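Local coordinates for fucolectin-related protein (PDB 2WMF), which probably hydrolyses host blood-group carbohydrate antigens, as a family 98 glycoside hydrolase of Streptococcus pneumoniae, at residues 464-469 against 481-486; 485-490 against 522-527. All coordinates share one frame; numbering follows the deposited sequence.

Contact 1: 464-469 against 481-486; sequences PHTYAV and LNNYRT
Tyr467 and Asn482 form an antiparallel hydrogen-bonded pair. Tyr467 N donates to Asn482 O at 3.0 Å, and Asn482 N returns the bond to Tyr467 O at 2.9 Å. Ala468 and Leu481 follow as a non-hydrogen-bonded pair. Three CA-H...O contacts add to the pairing.

On one side of the sheet Asn482 CB makes a CH-pi contact over a face of the Tyr467 ring, 3.9 Å from its centroid. On the other side Ala468 CB meets Leu481 CD2.

Polar side chains gather at and beyond the strand ends. Arg485 NH1 donates to His465 ND1 at 3.0 Å. It arrives at the ring edge, in plane, with the guanidinium turned 89° to the ring. A bend in the arginine chain (chi3 76°) carries NH1 there. His465 NE2 bonds Ala438 O, which fixes the ring at both nitrogens. A water links Thr466 OG1, also bonded to Thr463 O, to Asn483 ND2. Asn483 OD1 bonds Gly575 N, and ND2 bonds His573 O. Asn482 OD1 accepts from Tyr484 N, an Asx turn where the chain leaves the strand.

The hairpin 467-472/477-482 lies between strands 430-434 and 576-580. Tyr467 packs on helix 272-283, and Asn482 touches Pro315 of helix 307-322.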
loop_
_atom_site.group_PDB
_atom_site.type_symbol
_atom_site.label_atom_id
_atom_site.label_comp_id
_atom_site.label_asym_id
_atom_site.label_seq_id
_atom_site.Cartn_x
_atom_site.Cartn_y
_atom_site.Cartn_z
ATOM N N PRO A 464 -9.957 -4.003 16.633
ATOM C CA PRO A 464 -9.838 -3.871 15.203
ATOM C C PRO A 464 -9.288 -2.525 14.725
ATOM O O PRO A 464 -9.524 -1.496 15.339
ATOM C CB PRO A 464 -11.268 -4.108 14.699
ATOM C CG PRO A 464 -11.889 -5.043 15.742
ATOM C CD PRO A 464 -11.287 -4.545 17.049
ATOM N N HIS A 465 -8.563 -2.566 13.611
ATOM C CA HIS A 465 -8.022 -1.355 12.967
ATOM C C HIS A 465 -7.008 -0.670 13.910
ATOM O O HIS A 465 -6.980 0.565 14.077
ATOM C CB HIS A 465 -9.136 -0.429 12.487
ATOM C CG HIS A 465 -10.231 -1.191 11.821
ATOM N ND1 HIS A 465 -11.550 -1.107 12.221
ATOM C CD2 HIS A 465 -10.184 -2.106 10.827
ATOM C CE1 HIS A 465 -12.271 -1.926 11.469
ATOM N NE2 HIS A 465 -11.466 -2.562 10.631
ATOM N N THR A 466 -6.189 -1.528 14.519
ATOM C CA THR A 466 -5.045 -1.112 15.336
ATOM C C THR A 466 -3.794 -1.790 14.792
ATOM O O THR A 466 -3.791 -3.006 14.608
ATOM C CB THR A 466 -5.202 -1.498 16.853
ATOM O OG1 THR A 466 -6.440 -0.978 17.329
ATOM C CG2 THR A 466 -4.064 -0.878 17.688
ATOM N N TYR A 467 -2.740 -0.992 14.568
ATOM C CA TYR A 467 -1.432 -1.518 14.268
ATOM C C TYR A 467 -0.413 -1.001 15.303
ATOM O O TYR A 467 -0.637 0.003 16.015
ATOM C CB TYR A 467 -1.005 -1.284 12.827
ATOM C CG TYR A 467 -0.570 0.142 12.456
ATOM C CD1 TYR A 467 0.710 0.609 12.758
ATOM C CD2 TYR A 467 -1.440 1.035 11.835
ATOM C CE1 TYR A 467 1.125 1.907 12.393
ATOM C CE2 TYR A 467 -1.031 2.327 11.455
ATOM C CZ TYR A 467 0.256 2.772 11.739
ATOM O OH TYR A 467 0.666 4.049 11.345
ATOM N N ALA A 468 0.698 -1.746 15.368
ATOM C CA ALA A 468 1.800 -1.419 16.275
ATOM C C ALA A 468 3.112 -1.786 15.634
ATOM O O ALA A 468 3.188 -2.755 14.835
ATOM C CB ALA A 468 1.630 -2.136 17.634
ATOM N N VAL A 469 4.156 -1.023 15.997
ATOM C CA VAL A 469 5.513 -1.363 15.632
ATOM C C VAL A 469 6.337 -1.268 16.896
ATOM O O VAL A 469 6.309 -0.238 17.591
ATOM C CB VAL A 469 6.121 -0.433 14.549
ATOM C CG1 VAL A 469 7.518 -0.978 14.085
ATOM C CG2 VAL A 469 5.188 -0.269 13.343
ATOM N N LEU A 481 1.942 2.954 18.296
ATOM C CA LEU A 481 0.561 2.452 18.219
ATOM C C LEU A 481 -0.224 3.392 17.337
ATOM O O LEU A 481 -0.095 4.638 17.435
ATOM C CB LEU A 481 -0.094 2.403 19.604
ATOM C CG LEU A 481 0.611 1.699 20.768
ATOM C CD1 LEU A 481 -0.202 1.887 22.125
ATOM C CD2 LEU A 481 0.935 0.229 20.428
ATOM N N ASN A 482 -1.082 2.831 16.485
ATOM C CA ASN A 482 -2.015 3.722 15.823
ATOM C C ASN A 482 -3.309 2.970 15.534
ATOM O O ASN A 482 -3.290 1.888 14.919
ATOM C CB ASN A 482 -1.398 4.314 14.537
ATOM C CG ASN A 482 -2.125 5.565 14.048
ATOM O OD1 ASN A 482 -3.364 5.591 14.039
ATOM N ND2 ASN A 482 -1.378 6.589 13.568
ATOM N N ASN A 483 -4.429 3.523 16.006
ATOM C CA ASN A 483 -5.719 2.925 15.739
ATOM C C ASN A 483 -6.726 3.891 15.110
ATOM O O ASN A 483 -7.940 3.689 15.224
ATOM C CB ASN A 483 -6.276 2.310 17.048
ATOM C CG ASN A 483 -6.697 3.367 18.056
ATOM O OD1 ASN A 483 -6.508 4.578 17.844
ATOM N ND2 ASN A 483 -7.271 2.916 19.151
ATOM N N TYR A 484 -6.245 4.907 14.399
ATOM C CA TYR A 484 -7.122 6.021 13.976
ATOM C C TYR A 484 -8.275 5.489 13.108
ATOM O O TYR A 484 -8.039 4.817 12.082
ATOM C CB TYR A 484 -6.346 7.075 13.169
ATOM C CG TYR A 484 -7.159 8.369 12.959
ATOM C CD1 TYR A 484 -7.531 9.163 14.030
ATOM C CD2 TYR A 484 -7.573 8.751 11.699
ATOM C CE1 TYR A 484 -8.297 10.268 13.864
ATOM C CE2 TYR A 484 -8.343 9.906 11.512
ATOM C CZ TYR A 484 -8.675 10.682 12.600
ATOM O OH TYR A 484 -9.453 11.817 12.451
ATOM N N ARG A 485 -9.517 5.720 13.537
ATOM C CA ARG A 485 -10.672 5.371 12.739
ATOM C C ARG A 485 -11.765 6.349 13.118
ATOM O O ARG A 485 -12.228 6.322 14.252
ATOM C CB ARG A 485 -11.136 3.928 12.993
ATOM C CG ARG A 485 -12.321 3.523 12.092
ATOM C CD ARG A 485 -12.870 2.155 12.404
ATOM N NE ARG A 485 -13.679 2.185 13.619
ATOM C CZ ARG A 485 -13.580 1.340 14.629
ATOM N NH1 ARG A 485 -12.747 0.300 14.581
ATOM N NH2 ARG A 485 -14.358 1.520 15.710
ATOM N N THR A 486 -12.198 7.155 12.163
ATOM C CA THR A 486 -13.310 8.090 12.407
ATOM C C THR A 486 -14.639 7.318 12.332
ATOM O O THR A 486 -14.742 6.332 11.591
ATOM C CB THR A 486 -13.309 9.255 11.394
ATOM O OG1 THR A 486 -13.542 8.737 10.057
ATOM C CG2 THR A 486 -12.027 10.054 11.486
HETATM O O HOH W 1 -7.294 0.002 19.510
#

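Contact 2: 485-490 against 522-527; sequences RTDKTA and NPVDND
The Asp487 carboxylate faces 522-527 along one edge. Val524 CG1 lies there, near the carboxylate plane and 4.0 Å from Asp487 OD2. The other oxygen, OD1, is turned to its own segment. Thr489 OG1 donates to the syn lone pair of Asp487 OD1 at 2.6 Å. Thr489 N reaches the same oxygen from above the carboxylate plane. The backbone bond is a cap on the helix that begins at Thr489. Asp487 CG stands anti to the backbone N (chi1 180°), which lets the group serve both the helix start and the facing loop.

One direct hydrogen bond crosses the contact. Asp487 N donates to Val524 O at 2.9 Å, nearly straight at 178°. Val524 is the centre of an inverse gamma turn. A water accepts from Val524 N and donates to Asp487 O, so both polar backbone atoms of Val524 are linked to Asp487.

Apolar contacts flank this bond. Val524 CG1 lies beside Asp487 CB at 3.7 Å, and the two side chains point the same way. Thr486 CG2 meets Pro523 CB at 4.0 Å and Asp525 CB at 4.1 Å. Thr486 OG1 bonds Glu272 and also accepts from Lys488 NZ. Lys488 NZ donates to Thr486 O as well and makes a salt bridge with Glu272.

The contact joins the helix cap to the loop before strand 529-536 by one backbone bond and two water bridges. The second bridge is a water that donates to both Asp487 OD2 and Asp527 OD2. These two oxygens are 4.4 Å apart, and the shared water probably eases the repulsion between the carboxylates. The helix start at Thr489 should also help to stabilise negative charge on Asp487.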
loop_
_atom_site.group_PDB
_atom_site.type_symbol
_atom_site.label_atom_id
_atom_site.label_comp_id
_atom_site.label_asym_id
_atom_site.label_seq_id
_atom_site.Cartn_x
_atom_site.Cartn_y
_atom_site.Cartn_z
ATOM N N ARG A 485 -9.517 5.720 13.537
ATOM C CA ARG A 485 -10.672 5.371 12.739
ATOM C C ARG A 485 -11.765 6.349 13.118
ATOM O O ARG A 485 -12.228 6.322 14.252
ATOM C CB ARG A 485 -11.136 3.928 12.993
ATOM C CG ARG A 485 -12.321 3.523 12.092
ATOM C CD ARG A 485 -12.870 2.155 12.404
ATOM N NE ARG A 485 -13.679 2.185 13.619
ATOM C CZ ARG A 485 -13.580 1.340 14.629
ATOM N NH1 ARG A 485 -12.747 0.300 14.581
ATOM N NH2 ARG A 485 -14.358 1.520 15.710
ATOM N N THR A 486 -12.198 7.155 12.163
ATOM C CA THR A 486 -13.310 8.090 12.407
ATOM C C THR A 486 -14.639 7.318 12.332
ATOM O O THR A 486 -14.742 6.332 11.591
ATOM C CB THR A 486 -13.309 9.255 11.394
ATOM O OG1 THR A 486 -13.542 8.737 10.057
ATOM C CG2 THR A 486 -12.027 10.054 11.486
ATOM N N ASP A 487 -15.657 7.790 13.056
ATOM C CA ASP A 487 -17.003 7.243 12.959
ATOM C C ASP A 487 -17.651 7.724 11.644
ATOM O O ASP A 487 -17.764 8.938 11.396
ATOM C CB ASP A 487 -17.818 7.721 14.167
ATOM C CG ASP A 487 -19.241 7.222 14.169
ATOM O OD1 ASP A 487 -19.545 6.286 13.395
ATOM O OD2 ASP A 487 -20.029 7.767 14.980
ATOM N N LYS A 488 -18.052 6.767 10.794
ATOM C CA LYS A 488 -18.623 7.074 9.483
ATOM C C LYS A 488 -20.151 7.182 9.535
ATOM O O LYS A 488 -20.802 7.324 8.496
ATOM C CB LYS A 488 -18.256 5.985 8.469
ATOM C CG LYS A 488 -16.716 5.614 8.371
ATOM C CD LYS A 488 -15.899 6.848 8.041
ATOM C CE LYS A 488 -14.417 6.548 7.860
ATOM N NZ LYS A 488 -13.764 5.865 9.014
ATOM N N THR A 489 -20.725 7.068 10.736
ATOM C CA THR A 489 -22.188 7.076 10.891
ATOM C C THR A 489 -22.842 8.346 10.306
ATOM O O THR A 489 -23.849 8.240 9.579
ATOM C CB THR A 489 -22.590 6.913 12.414
ATOM O OG1 THR A 489 -22.032 5.697 12.944
ATOM C CG2 THR A 489 -24.104 6.902 12.555
ATOM N N ALA A 490 -22.288 9.532 10.582
ATOM C CA ALA A 490 -22.904 10.762 10.061
ATOM C C ALA A 490 -23.026 10.739 8.523
ATOM O O ALA A 490 -24.065 11.083 7.951
ATOM C CB ALA A 490 -22.158 11.994 10.521
ATOM N N ASN A 522 -14.444 18.563 11.106
ATOM C CA ASN A 522 -14.933 18.033 12.383
ATOM C C ASN A 522 -15.069 16.505 12.327
ATOM O O ASN A 522 -16.153 15.935 12.514
ATOM C CB ASN A 522 -16.249 18.675 12.768
ATOM C CG ASN A 522 -16.049 20.092 13.247
ATOM O OD1 ASN A 522 -15.468 20.336 14.322
ATOM N ND2 ASN A 522 -16.470 21.006 12.463
ATOM N N PRO A 523 -13.936 15.822 12.137
ATOM C CA PRO A 523 -13.987 14.363 12.132
ATOM C C PRO A 523 -14.523 13.836 13.440
ATOM O O PRO A 523 -14.185 14.365 14.494
ATOM C CB PRO A 523 -12.515 13.957 11.976
ATOM C CG PRO A 523 -11.756 15.136 12.365
ATOM C CD PRO A 523 -12.559 16.322 11.999
ATOM N N VAL A 524 -15.335 12.796 13.370
ATOM C CA VAL A 524 -15.980 12.246 14.569
ATOM C C VAL A 524 -15.013 11.182 15.113
ATOM O O VAL A 524 -15.127 9.993 14.812
ATOM C CB VAL A 524 -17.383 11.692 14.266
ATOM C CG1 VAL A 524 -18.008 11.164 15.558
ATOM C CG2 VAL A 524 -18.278 12.788 13.648
ATOM N N ASP A 525 -13.997 11.634 15.857
ATOM C CA ASP A 525 -12.868 10.797 16.254
ATOM C C ASP A 525 -12.575 10.863 17.745
ATOM O O ASP A 525 -11.441 10.602 18.170
ATOM C CB ASP A 525 -11.600 11.146 15.422
ATOM C CG ASP A 525 -11.151 12.581 15.557
ATOM O OD1 ASP A 525 -11.608 13.311 16.478
ATOM O OD2 ASP A 525 -10.317 12.971 14.696
ATOM N N ASN A 526 -13.625 11.148 18.530
ATOM C CA ASN A 526 -13.530 11.239 19.984
ATOM C C ASN A 526 -13.948 9.966 20.726
ATOM O O ASN A 526 -13.895 9.937 21.966
ATOM C CB ASN A 526 -14.271 12.485 20.486
ATOM C CG ASN A 526 -13.598 13.771 20.000
ATOM O OD1 ASN A 526 -14.154 14.485 19.199
ATOM N ND2 ASN A 526 -12.397 14.026 20.448
ATOM N N ASP A 527 -14.286 8.908 19.989
ATOM C CA ASP A 527 -14.559 7.609 20.612
ATOM C C ASP A 527 -13.189 6.904 20.727
ATOM O O ASP A 527 -12.604 6.543 19.714
ATOM C CB ASP A 527 -15.474 6.730 19.772
ATOM C CG ASP A 527 -16.877 7.312 19.525
ATOM O OD1 ASP A 527 -17.478 7.882 20.404
ATOM O OD2 ASP A 527 -17.417 7.092 18.425
HETATM O O HOH W 2 -19.383 8.542 17.555
HETATM O O HOH W 3 -16.026 11.455 10.897
#

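In the fold
Both contacts lie in the C-terminal family 98 region, after the barrel strands in the chain. The chain first runs through 464-469 into strand 467-472, turns, and returns along strand 477-482. Contact 1 closes this short loop and pairs the hairpin strands within one antiparallel sheet. The two contacts share Arg485 and Thr486. Contact 2 closes a longer loop, about half helical and without strands, that includes helices 489-493 and 506-517. It fastens the segment after the hairpin to the loop before strand 529-536, a strand of the other antiparallel sheet. The loops follow one another, overlapping only at the shared residues. Tyr484 OH probably bonds Asp525 OD2, a direct tie between the contacts.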